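PDB 6WI4: caspase-3, which probably acts as a cysteine protease of the caspase family, cleaving proteins after aspartate residues during apoptosis in a reef-building coral. Local coordinates for residues A[41-46]-A[168-173]; A[45-50]-A[124-129]; A[150-153]-A[158-161]; A[179-182]-A[188-191]. All coordinates share one frame; numbering follows the deposited sequence.

A caspase domain shows how one layer of helices on a mixed sheet is tied to the substrate site. Contacts 1 and 2, with centres about 7 Å apart, share helix 36-49, which reaches helix 168-180 in one and strand 123-128 in the other. Contact 3, nested in the chain between the two segments of contact 1, sits about 13 Å from its centre, where strand 147-151, a neighbour of strand 123-128, passes toward the strand that receives the bound peptide. Contact 4 follows contact 1 along the chain and joins helix 168-180 to helix 186-197, its centre about 18 Å from that of contact 3. Helix 168-180 also brings Trp-168, at its start, against the bound peptide.

Contact 1: A[41-46]-A[168-173]; sequences DALAKL and WFIQSL
Between Leu-43 and Ile-170 no ring intervenes: the flat groups belong to the flanks, where the Trp-168 indole stacks with Tyr-200 and with Trp-160 and also packs on an acidic side chain of the bound peptide, and the Phe-169 ring rests on Ser-152, while Phe-169 CB lies against Gln-128. What joins helices 36-49 and 168-180, two helices on one face of the caspase sheet, is purely aliphatic. Their short segments run 10.0 Å apart with directions 28° from parallel, a spacing that lets single layers of branched side chains fill the gap. Leu-43 meets Ile-170 at about a right angle, its CG 3.8 Å from Ile-170 CG2, while Leu-43 CD1 lies 4.0 Å from Ile-170 CD1. One turn on, Leu-46 and Leu-173 also cross, methyl to methyl, with Leu-46 CD2 3.6 Å from Leu-173 CD2. An alanine at Leu-43 lacks CG and both methyls, and Ile-170 would probably be left with a gap beside its CG2 and CD1. Within the second helix Ser-172 folds its hydroxyl back (chi1 -62°), and Trp-168 O receives two donors from opposite faces of its plane: Ser-172 N at 3.0 Å and Ser-172 OG at 2.8 Å.

Contact 2: A[45-50]-A[124-129]; sequences KLFRAL and MFFFQA
Phe-47 and Phe-126 make the whole of this contact, a buried pair of phenyl rings that joins helix 36-49 to the sheet of the caspase fold. The close part is small: Phe-47 CZ, the far end of its ring, approaches one side of the other ring, 4.0 Å from both Phe-126 CD1 and Phe-126 CE1. The ring centroids are 5.6 Å apart and the planes are inclined at 41°, an oblique meeting in which the side chains run past each other in opposite senses. Phe-47 has CG anti to its carbonyl carbon (chi1 -66°), which carries the ring down from the helix onto the strand. Away from this point the segments stand well apart. Leu-46 and Leu-50 start toward the strand yet remain more than 6 Å from it, and other parts of the chain fill in: Leu-173 and Phe-177 beside Leu-46, Phe-228 beside Leu-50. On the outer side of the helix, Lys-45, Arg-48 and Ala-49 are exposed to solvent. Seen in the wider fold, Phe-47 also rests on Ile-84 and Ser-86 of strand 83-88 and on Val-54 of strand 53-58, whereas Phe-126 packs against Leu-173 of helix 168-180.

Contact 3: A[150-153]-A[158-161]; sequences AYST and YSWR
Two hydroxyl-centred hydrogen bonds join Ser-152 and Thr-153 to Tyr-158 and Ser-159, where the chain leaves one sheet and turns toward the substrate strand. In the first, Ser-152 OG and Ser-159 OG lie 2.7 Å apart. Ser-159 OG is bonded by Gln-128 NE2 as well, so this buried hydroxyl has two polar partners. In the second, Thr-153 OG1 donates to Tyr-158 O over 3.0 Å, coming from above the carbonyl plane, 35° out of it, with a C=O...donor angle of 141°. The threonine torsion places OG1 opposite its own backbone N (chi1 -169°) and so within reach of that carbonyl. Apolar contact is slighter: the methyl Thr-153 CG2 lies 3.9 Å from Ser-159 CB. A valine in place of Thr-153 removes the donor, and Tyr-158 O would probably lose its bond from this loop. Charge enters farther along, outside the pair of segments, where Arg-161 NE and NH1 form salt bridges with an acidic side chain of the bound peptide, consistent with the aspartate-binding pocket of caspases. Strand 147-151 runs between strands 123-128 and 217-220 of the main sheet; strand 156-162 pairs with 166-167, and its Trp-160 and Arg-161 continue as an antiparallel pairing with the peptide, while Trp-160 stacks with Trp-168 at the start of helix 168-180.

Contact 4: A[179-182]-A[188-191]; sequences ENAE and RMLT
Two successive helices of the caspase fold, 168-180 and 186-197, joined by a short connection, are packed together by one thioether, that of Met-189, against Asn-180 and Ala-181. No hydrogen bond crosses between the two segments; the contact is one of van der Waals packing round the sulfur. Met-189 reaches out from its helix with CG anti to the carbonyl carbon (chi1 -69°), runs extended through its second torsion, and then bends at the third (chi3 -69°), so that the sulfur faces Asn-180 and Ala-181 and the methyl turns along Ala-181. The sulfur comes closer to backbone than to side chain: Met-189 SD is 3.8 Å from Asn-180 C and 3.6 Å from Ala-181 N. Asn-180 adds its CB, which lies 3.9 Å from Met-189 SD and touches Met-189 CG as well. The amide of that asparagine plays another part, since ND2 bonds to Val-176 O of its own helix, which holds the polar end away from the sulfur and leaves the aliphatic CB as the surface offered to the methionine. Val-176, Phe-177, Met-184 and Phe-228 also touch Met-189, and Ala-181 in turn rests on Leu-50, just past helix 36-49. On the methyl side, Met-189 CE lies 4.2 Å from Ala-181 CB, while Met-189 SD stands 3.6 Å from Ala-181 CA.

Contact 1: A[41-46]-A[168-173]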
loop_
_atom_site.group_PDB
_atom_site.type_symbol
_atom_site.label_atom_id
_atom_site.label_comp_id
_atom_site.label_asym_id
_atom_site.label_seq_id
_atom_site.Cartn_x
_atom_site.Cartn_y
_atom_site.Cartn_z
ATOM N N ASP A 41 -7.726 2.959 9.616
ATOM C CA ASP A 41 -7.513 3.985 10.625
ATOM C C ASP A 41 -6.033 4.127 10.961
ATOM O O ASP A 41 -5.549 5.246 11.179
ATOM C CB ASP A 41 -8.328 3.667 11.880
ATOM C CG ASP A 41 -9.826 3.779 11.658
ATOM O OD1 ASP A 41 -10.256 4.303 10.606
ATOM O OD2 ASP A 41 -10.574 3.351 12.565
ATOM N N ALA A 42 -5.291 3.009 10.997
ATOM C CA ALA A 42 -3.866 3.088 11.286
ATOM C C ALA A 42 -3.110 3.811 10.173
ATOM O O ALA A 42 -2.222 4.624 10.447
ATOM C CB ALA A 42 -3.297 1.683 11.497
ATOM N N LEU A 43 -3.436 3.521 8.912
ATOM C CA LEU A 43 -2.755 4.207 7.814
ATOM C C LEU A 43 -3.086 5.685 7.799
ATOM O O LEU A 43 -2.223 6.514 7.486
ATOM C CB LEU A 43 -3.146 3.595 6.472
ATOM C CG LEU A 43 -2.466 2.293 6.097
ATOM C CD1 LEU A 43 -2.926 1.904 4.700
ATOM C CD2 LEU A 43 -0.941 2.420 6.146
ATOM N N ALA A 44 -4.345 6.034 8.084
ATOM C CA ALA A 44 -4.722 7.441 8.085
ATOM C C ALA A 44 -3.945 8.202 9.152
ATOM O O ALA A 44 -3.430 9.297 8.895
ATOM C CB ALA A 44 -6.229 7.576 8.292
ATOM N N LYS A 45 -3.821 7.611 10.341
ATOM C CA LYS A 45 -3.058 8.226 11.419
ATOM C C LYS A 45 -1.589 8.371 11.031
ATOM O O LYS A 45 -0.982 9.436 11.224
ATOM C CB LYS A 45 -3.220 7.380 12.686
ATOM C CG LYS A 45 -2.467 7.891 13.896
ATOM C CD LYS A 45 -2.710 7.011 15.125
ATOM C CE LYS A 45 -1.792 7.437 16.269
ATOM N NZ LYS A 45 -2.007 6.604 17.480
ATOM N N LEU A 46 -1.020 7.330 10.418
ATOM C CA LEU A 46 0.381 7.366 10.017
ATOM C C LEU A 46 0.630 8.408 8.932
ATOM O O LEU A 46 1.560 9.213 9.031
ATOM C CB LEU A 46 0.811 5.981 9.532
ATOM C CG LEU A 46 2.195 5.943 8.895
ATOM C CD1 LEU A 46 3.275 6.328 9.909
ATOM C CD2 LEU A 46 2.478 4.575 8.286
ATOM N N TRP A 168 -1.329 -8.319 8.916
ATOM C CA TRP A 168 0.055 -8.452 9.343
ATOM C C TRP A 168 0.912 -7.345 8.751
ATOM O O TRP A 168 1.708 -6.715 9.451
ATOM C CB TRP A 168 0.610 -9.801 8.900
ATOM C CG TRP A 168 -0.048 -10.978 9.514
ATOM C CD1 TRP A 168 -1.032 -10.979 10.465
ATOM C CD2 TRP A 168 0.240 -12.348 9.226
ATOM N NE1 TRP A 168 -1.371 -12.278 10.784
ATOM C CE2 TRP A 168 -0.603 -13.132 10.034
ATOM C CE3 TRP A 168 1.134 -12.986 8.361
ATOM C CZ2 TRP A 168 -0.575 -14.526 10.003
ATOM C CZ3 TRP A 168 1.153 -14.363 8.321
ATOM C CH2 TRP A 168 0.307 -15.120 9.139
ATOM N N PHE A 169 0.755 -7.092 7.454
ATOM C CA PHE A 169 1.587 -6.097 6.787
ATOM C C PHE A 169 1.317 -4.691 7.312
ATOM O O PHE A 169 2.256 -3.966 7.657
ATOM C CB PHE A 169 1.346 -6.179 5.284
ATOM C CG PHE A 169 2.078 -5.155 4.469
ATOM C CD1 PHE A 169 3.463 -5.126 4.437
ATOM C CD2 PHE A 169 1.368 -4.263 3.684
ATOM C CE1 PHE A 169 4.128 -4.201 3.660
ATOM C CE2 PHE A 169 2.024 -3.328 2.894
ATOM C CZ PHE A 169 3.405 -3.300 2.883
ATOM N N ILE A 170 0.048 -4.272 7.365
ATOM C CA ILE A 170 -0.221 -2.892 7.764
ATOM C C ILE A 170 0.075 -2.691 9.249
ATOM O O ILE A 170 0.602 -1.640 9.640
ATOM C CB ILE A 170 -1.659 -2.479 7.393
ATOM C CG1 ILE A 170 -1.869 -2.546 5.877
ATOM C CG2 ILE A 170 -1.954 -1.065 7.908
ATOM C CD1 ILE A 170 -0.963 -1.604 5.066
ATOM N N GLN A 171 -0.243 -3.686 10.098
ATOM C CA GLN A 171 0.160 -3.644 11.507
ATOM C C GLN A 171 1.662 -3.413 11.631
ATOM O O GLN A 171 2.125 -2.602 12.444
ATOM C CB GLN A 171 -0.192 -4.961 12.225
ATOM C CG GLN A 171 -1.631 -5.187 12.679
ATOM C CD GLN A 171 -1.769 -6.443 13.557
ATOM O OE1 GLN A 171 -1.454 -6.412 14.754
ATOM N NE2 GLN A 171 -2.229 -7.553 12.962
ATOM N N SER A 172 2.439 -4.164 10.850
ATOM C CA SER A 172 3.889 -4.083 10.935
ATOM C C SER A 172 4.398 -2.776 10.350
ATOM O O SER A 172 5.335 -2.169 10.883
ATOM C CB SER A 172 4.529 -5.268 10.206
ATOM O OG SER A 172 4.157 -6.498 10.814
ATOM N N LEU A 173 3.796 -2.331 9.248
ATOM C CA LEU A 173 4.219 -1.083 8.627
ATOM C C LEU A 173 4.013 0.092 9.574
ATOM O O LEU A 173 4.906 0.930 9.739
ATOM C CB LEU A 173 3.470 -0.874 7.311
ATOM C CG LEU A 173 4.032 0.223 6.412
ATOM C CD1 LEU A 173 4.054 -0.223 4.967
ATOM C CD2 LEU A 173 3.231 1.491 6.598
#

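Contact 2: A[45-50]-A[124-129]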
loop_
_atom_site.group_PDB
_atom_site.type_symbol
_atom_site.label_atom_id
_atom_site.label_comp_id
_atom_site.label_asym_id
_atom_site.label_seq_id
_atom_site.Cartn_x
_atom_site.Cartn_y
_atom_site.Cartn_z
ATOM N N LYS A 45 -3.821 7.611 10.341
ATOM C CA LYS A 45 -3.058 8.226 11.419
ATOM C C LYS A 45 -1.589 8.371 11.031
ATOM O O LYS A 45 -0.982 9.436 11.224
ATOM C CB LYS A 45 -3.220 7.380 12.686
ATOM C CG LYS A 45 -2.467 7.891 13.896
ATOM C CD LYS A 45 -2.710 7.011 15.125
ATOM C CE LYS A 45 -1.792 7.437 16.269
ATOM N NZ LYS A 45 -2.007 6.604 17.480
ATOM N N LEU A 46 -1.020 7.330 10.418
ATOM C CA LEU A 46 0.381 7.366 10.017
ATOM C C LEU A 46 0.630 8.408 8.932
ATOM O O LEU A 46 1.560 9.213 9.031
ATOM C CB LEU A 46 0.811 5.981 9.532
ATOM C CG LEU A 46 2.195 5.943 8.895
ATOM C CD1 LEU A 46 3.275 6.328 9.909
ATOM C CD2 LEU A 46 2.478 4.575 8.286
ATOM N N PHE A 47 -0.185 8.399 7.874
ATOM C CA PHE A 47 0.061 9.321 6.771
ATOM C C PHE A 47 -0.152 10.774 7.192
ATOM O O PHE A 47 0.562 11.658 6.717
ATOM C CB PHE A 47 -0.831 8.961 5.579
ATOM C CG PHE A 47 -0.505 7.623 4.941
ATOM C CD1 PHE A 47 0.749 7.044 5.071
ATOM C CD2 PHE A 47 -1.475 6.957 4.202
ATOM C CE1 PHE A 47 1.034 5.816 4.481
ATOM C CE2 PHE A 47 -1.202 5.749 3.603
ATOM C CZ PHE A 47 0.062 5.170 3.742
ATOM N N ARG A 48 -1.091 11.038 8.105
ATOM C CA ARG A 48 -1.198 12.386 8.670
ATOM C C ARG A 48 0.065 12.766 9.435
ATOM O O ARG A 48 0.549 13.901 9.325
ATOM C CB ARG A 48 -2.423 12.480 9.586
ATOM C CG ARG A 48 -3.735 12.500 8.825
ATOM C CD ARG A 48 -4.937 12.868 9.707
ATOM N NE ARG A 48 -5.119 11.953 10.836
ATOM C CZ ARG A 48 -5.965 10.926 10.842
ATOM N NH1 ARG A 48 -6.712 10.679 9.771
ATOM N NH2 ARG A 48 -6.064 10.146 11.915
ATOM N N ALA A 49 0.601 11.833 10.229
ATOM C CA ALA A 49 1.814 12.106 10.993
ATOM C C ALA A 49 3.023 12.325 10.095
ATOM O O ALA A 49 3.965 13.026 10.489
ATOM C CB ALA A 49 2.077 10.969 11.969
ATOM N N LEU A 50 3.029 11.734 8.896
ATOM C CA LEU A 50 4.087 11.989 7.930
ATOM C C LEU A 50 3.857 13.275 7.137
ATOM O O LEU A 50 4.621 13.564 6.209
ATOM C CB LEU A 50 4.216 10.796 6.974
ATOM C CG LEU A 50 4.531 9.449 7.614
ATOM C CD1 LEU A 50 4.513 8.357 6.546
ATOM C CD2 LEU A 50 5.878 9.492 8.305
ATOM N N MET A 124 4.582 6.656 -4.045
ATOM C CA MET A 124 4.569 5.479 -3.184
ATOM C C MET A 124 3.223 4.783 -3.281
ATOM O O MET A 124 2.183 5.417 -3.097
ATOM C CB MET A 124 4.840 5.871 -1.736
ATOM C CG MET A 124 6.203 6.489 -1.506
ATOM S SD MET A 124 6.288 7.319 0.090
ATOM C CE MET A 124 5.913 9.000 -0.417
ATOM N N PHE A 125 3.245 3.477 -3.526
ATOM C CA PHE A 125 2.037 2.665 -3.559
ATOM C C PHE A 125 2.139 1.575 -2.503
ATOM O O PHE A 125 3.162 0.886 -2.424
ATOM C CB PHE A 125 1.844 2.059 -4.949
ATOM C CG PHE A 125 1.446 3.059 -5.973
ATOM C CD1 PHE A 125 2.364 3.967 -6.467
ATOM C CD2 PHE A 125 0.138 3.127 -6.418
ATOM C CE1 PHE A 125 1.988 4.916 -7.404
ATOM C CE2 PHE A 125 -0.239 4.070 -7.344
ATOM C CZ PHE A 125 0.690 4.963 -7.840
ATOM N N PHE A 126 1.101 1.437 -1.680
ATOM C CA PHE A 126 1.038 0.411 -0.646
ATOM C C PHE A 126 -0.157 -0.489 -0.911
ATOM O O PHE A 126 -1.273 0.003 -1.104
ATOM C CB PHE A 126 0.906 1.021 0.752
ATOM C CG PHE A 126 2.013 1.962 1.120
ATOM C CD1 PHE A 126 1.949 3.304 0.778
ATOM C CD2 PHE A 126 3.106 1.506 1.848
ATOM C CE1 PHE A 126 2.967 4.177 1.130
ATOM C CE2 PHE A 126 4.132 2.377 2.197
ATOM C CZ PHE A 126 4.055 3.714 1.842
ATOM N N PHE A 127 0.061 -1.801 -0.884
ATOM C CA PHE A 127 -0.992 -2.763 -1.191
ATOM C C PHE A 127 -1.144 -3.750 -0.050
ATOM O O PHE A 127 -0.179 -4.438 0.302
ATOM C CB PHE A 127 -0.680 -3.546 -2.468
ATOM C CG PHE A 127 -0.511 -2.703 -3.680
ATOM C CD1 PHE A 127 -1.611 -2.281 -4.399
ATOM C CD2 PHE A 127 0.745 -2.329 -4.113
ATOM C CE1 PHE A 127 -1.456 -1.484 -5.528
ATOM C CE2 PHE A 127 0.908 -1.547 -5.258
ATOM C CZ PHE A 127 -0.196 -1.127 -5.961
ATOM N N GLN A 128 -2.358 -3.864 0.493
ATOM C CA GLN A 128 -2.736 -4.992 1.334
ATOM C C GLN A 128 -3.824 -5.738 0.566
ATOM O O GLN A 128 -4.965 -5.276 0.490
ATOM C CB GLN A 128 -3.219 -4.548 2.711
ATOM C CG GLN A 128 -3.869 -5.671 3.528
ATOM C CD GLN A 128 -2.962 -6.880 3.709
ATOM O OE1 GLN A 128 -1.770 -6.745 4.001
ATOM N NE2 GLN A 128 -3.530 -8.072 3.549
ATOM N N ALA A 129 -3.453 -6.875 -0.028
ATOM C CA ALA A 129 -4.314 -7.661 -0.899
ATOM C C ALA A 129 -3.610 -8.969 -1.212
ATOM O O ALA A 129 -2.378 -9.051 -1.194
ATOM C CB ALA A 129 -4.642 -6.918 -2.206
#

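Contact 3: A[150-153]-A[158-161]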
loop_
_atom_site.group_PDB
_atom_site.type_symbol
_atom_site.label_atom_id
_atom_site.label_comp_id
_atom_site.label_asym_id
_atom_site.label_seq_id
_atom_site.Cartn_x
_atom_site.Cartn_y
_atom_site.Cartn_z
ATOM N N ALA A 150 5.054 -1.072 -2.357
ATOM C CA ALA A 150 5.220 -1.855 -1.142
ATOM C C ALA A 150 4.074 -2.855 -1.064
ATOM O O ALA A 150 2.933 -2.483 -0.779
ATOM C CB ALA A 150 5.258 -0.945 0.082
ATOM N N TYR A 151 4.380 -4.122 -1.326
ATOM C CA TYR A 151 3.391 -5.192 -1.386
ATOM C C TYR A 151 3.364 -5.988 -0.088
ATOM O O TYR A 151 4.414 -6.311 0.469
ATOM C CB TYR A 151 3.738 -6.152 -2.523
ATOM C CG TYR A 151 3.403 -5.672 -3.907
ATOM C CD1 TYR A 151 2.147 -5.910 -4.456
ATOM C CD2 TYR A 151 4.356 -5.038 -4.687
ATOM C CE1 TYR A 151 1.846 -5.522 -5.747
ATOM C CE2 TYR A 151 4.063 -4.636 -5.985
ATOM C CZ TYR A 151 2.804 -4.881 -6.502
ATOM O OH TYR A 151 2.492 -4.494 -7.786
ATOM N N SER A 152 2.160 -6.372 0.347
ATOM C CA SER A 152 2.029 -7.114 1.602
ATOM C C SER A 152 2.605 -8.529 1.524
ATOM O O SER A 152 3.004 -9.075 2.560
ATOM C CB SER A 152 0.561 -7.174 2.036
ATOM O OG SER A 152 -0.246 -7.954 1.156
ATOM N N THR A 153 2.643 -9.146 0.344
ATOM C CA THR A 153 3.046 -10.549 0.228
ATOM C C THR A 153 3.917 -10.704 -1.019
ATOM O O THR A 153 4.525 -9.741 -1.497
ATOM C CB THR A 153 1.806 -11.473 0.296
ATOM O OG1 THR A 153 2.243 -12.833 0.443
ATOM C CG2 THR A 153 0.901 -11.354 -0.937
ATOM N N TYR A 158 -1.337 -15.868 -1.022
ATOM C CA TYR A 158 -2.256 -15.166 -0.138
ATOM C C TYR A 158 -1.515 -14.150 0.730
ATOM O O TYR A 158 -0.303 -14.247 0.961
ATOM C CB TYR A 158 -2.948 -16.153 0.802
ATOM C CG TYR A 158 -3.953 -17.104 0.189
ATOM C CD1 TYR A 158 -5.059 -16.633 -0.502
ATOM C CD2 TYR A 158 -3.812 -18.480 0.353
ATOM C CE1 TYR A 158 -5.998 -17.505 -1.029
ATOM C CE2 TYR A 158 -4.746 -19.358 -0.166
ATOM C CZ TYR A 158 -5.833 -18.865 -0.856
ATOM O OH TYR A 158 -6.764 -19.742 -1.376
ATOM N N SER A 159 -2.283 -13.203 1.261
ATOM C CA SER A 159 -1.849 -12.262 2.279
ATOM C C SER A 159 -2.821 -12.383 3.440
ATOM O O SER A 159 -4.016 -12.589 3.226
ATOM C CB SER A 159 -1.854 -10.837 1.710
ATOM O OG SER A 159 -1.340 -9.899 2.631
ATOM N N TRP A 160 -2.319 -12.228 4.658
ATOM C CA TRP A 160 -3.099 -12.508 5.859
ATOM C C TRP A 160 -3.577 -11.257 6.579
ATOM O O TRP A 160 -2.845 -10.270 6.720
ATOM C CB TRP A 160 -2.277 -13.365 6.816
ATOM C CG TRP A 160 -2.178 -14.799 6.410
ATOM C CD1 TRP A 160 -1.143 -15.399 5.753
ATOM C CD2 TRP A 160 -3.137 -15.830 6.679
ATOM N NE1 TRP A 160 -1.400 -16.743 5.584
ATOM C CE2 TRP A 160 -2.622 -17.028 6.139
ATOM C CE3 TRP A 160 -4.386 -15.850 7.303
ATOM C CZ2 TRP A 160 -3.306 -18.238 6.222
ATOM C CZ3 TRP A 160 -5.067 -17.058 7.379
ATOM C CH2 TRP A 160 -4.523 -18.230 6.838
ATOM N N ARG A 161 -4.815 -11.322 7.052
ATOM C CA ARG A 161 -5.474 -10.246 7.776
ATOM C C ARG A 161 -6.130 -10.836 9.012
ATOM O O ARG A 161 -6.758 -11.893 8.931
ATOM C CB ARG A 161 -6.528 -9.578 6.887
ATOM C CG ARG A 161 -7.550 -8.686 7.604
ATOM C CD ARG A 161 -8.574 -8.126 6.610
ATOM N NE ARG A 161 -8.911 -9.110 5.587
ATOM C CZ ARG A 161 -9.727 -10.147 5.767
ATOM N NH1 ARG A 161 -10.345 -10.339 6.925
ATOM N NH2 ARG A 161 -9.935 -10.994 4.770
#

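Contact 4: A[179-182]-A[188-191]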
loop_
_atom_site.group_PDB
_atom_site.type_symbol
_atom_site.label_atom_id
_atom_site.label_comp_id
_atom_site.label_asym_id
_atom_site.label_seq_id
_atom_site.Cartn_x
_atom_site.Cartn_y
_atom_site.Cartn_z
ATOM N N GLU A 179 8.196 3.892 14.728
ATOM C CA GLU A 179 9.440 3.806 15.482
ATOM C C GLU A 179 10.598 4.466 14.744
ATOM O O GLU A 179 11.535 4.967 15.381
ATOM C CB GLU A 179 9.767 2.339 15.778
ATOM C CG GLU A 179 11.104 2.122 16.474
ATOM N N ASN A 180 10.557 4.498 13.411
ATOM C CA ASN A 180 11.764 4.772 12.648
ATOM C C ASN A 180 11.676 5.918 11.653
ATOM O O ASN A 180 12.722 6.353 11.162
ATOM C CB ASN A 180 12.200 3.509 11.890
ATOM C CG ASN A 180 12.676 2.423 12.829
ATOM O OD1 ASN A 180 13.751 2.532 13.422
ATOM N ND2 ASN A 180 11.871 1.383 12.991
ATOM N N ALA A 181 10.480 6.424 11.329
ATOM C CA ALA A 181 10.366 7.348 10.206
ATOM C C ALA A 181 11.113 8.656 10.432
ATOM O O ALA A 181 11.463 9.329 9.457
ATOM C CB ALA A 181 8.900 7.636 9.897
ATOM N N GLU A 182 11.396 9.016 11.683
ATOM C CA GLU A 182 12.154 10.237 11.915
ATOM C C GLU A 182 13.560 10.153 11.339
ATOM O O GLU A 182 14.130 11.181 10.969
ATOM C CB GLU A 182 12.225 10.535 13.404
ATOM C CG GLU A 182 10.979 11.171 13.933
ATOM C CD GLU A 182 11.119 11.523 15.380
ATOM O OE1 GLU A 182 12.232 11.923 15.793
ATOM O OE2 GLU A 182 10.119 11.391 16.109
ATOM N N ARG A 188 14.888 0.887 3.937
ATOM C CA ARG A 188 15.304 0.252 5.182
ATOM C C ARG A 188 14.113 -0.049 6.079
ATOM O O ARG A 188 14.064 -1.104 6.724
ATOM C CB ARG A 188 16.307 1.142 5.905
ATOM C CG ARG A 188 17.646 1.161 5.221
ATOM C CD ARG A 188 18.771 1.333 6.209
ATOM N NE ARG A 188 20.049 1.274 5.513
ATOM C CZ ARG A 188 21.223 1.424 6.106
ATOM N NH1 ARG A 188 22.336 1.353 5.387
ATOM N NH2 ARG A 188 21.280 1.643 7.416
ATOM N N MET A 189 13.134 0.861 6.130
ATOM C CA MET A 189 11.960 0.600 6.950
ATOM C C MET A 189 11.168 -0.574 6.396
ATOM O O MET A 189 10.710 -1.432 7.157
ATOM C CB MET A 189 11.081 1.846 7.045
ATOM C CG MET A 189 11.718 2.952 7.863
ATOM S SD MET A 189 10.535 4.183 8.464
ATOM C CE MET A 189 10.080 4.961 6.916
ATOM N N LEU A 190 11.013 -0.645 5.070
ATOM C CA LEU A 190 10.273 -1.760 4.495
ATOM C C LEU A 190 11.021 -3.085 4.673
ATOM O O LEU A 190 10.386 -4.139 4.777
ATOM C CB LEU A 190 9.957 -1.469 3.024
ATOM C CG LEU A 190 8.882 -0.386 2.827
ATOM C CD1 LEU A 190 8.803 0.045 1.368
ATOM C CD2 LEU A 190 7.516 -0.864 3.292
ATOM N N THR A 191 12.358 -3.053 4.728
ATOM C CA THR A 191 13.109 -4.256 5.084
ATOM C C THR A 191 12.762 -4.711 6.498
ATOM O O THR A 191 12.569 -5.906 6.748
ATOM C CB THR A 191 14.605 -3.986 4.936
ATOM O OG1 THR A 191 14.894 -3.706 3.561
ATOM C CG2 THR A 191 15.429 -5.205 5.361
#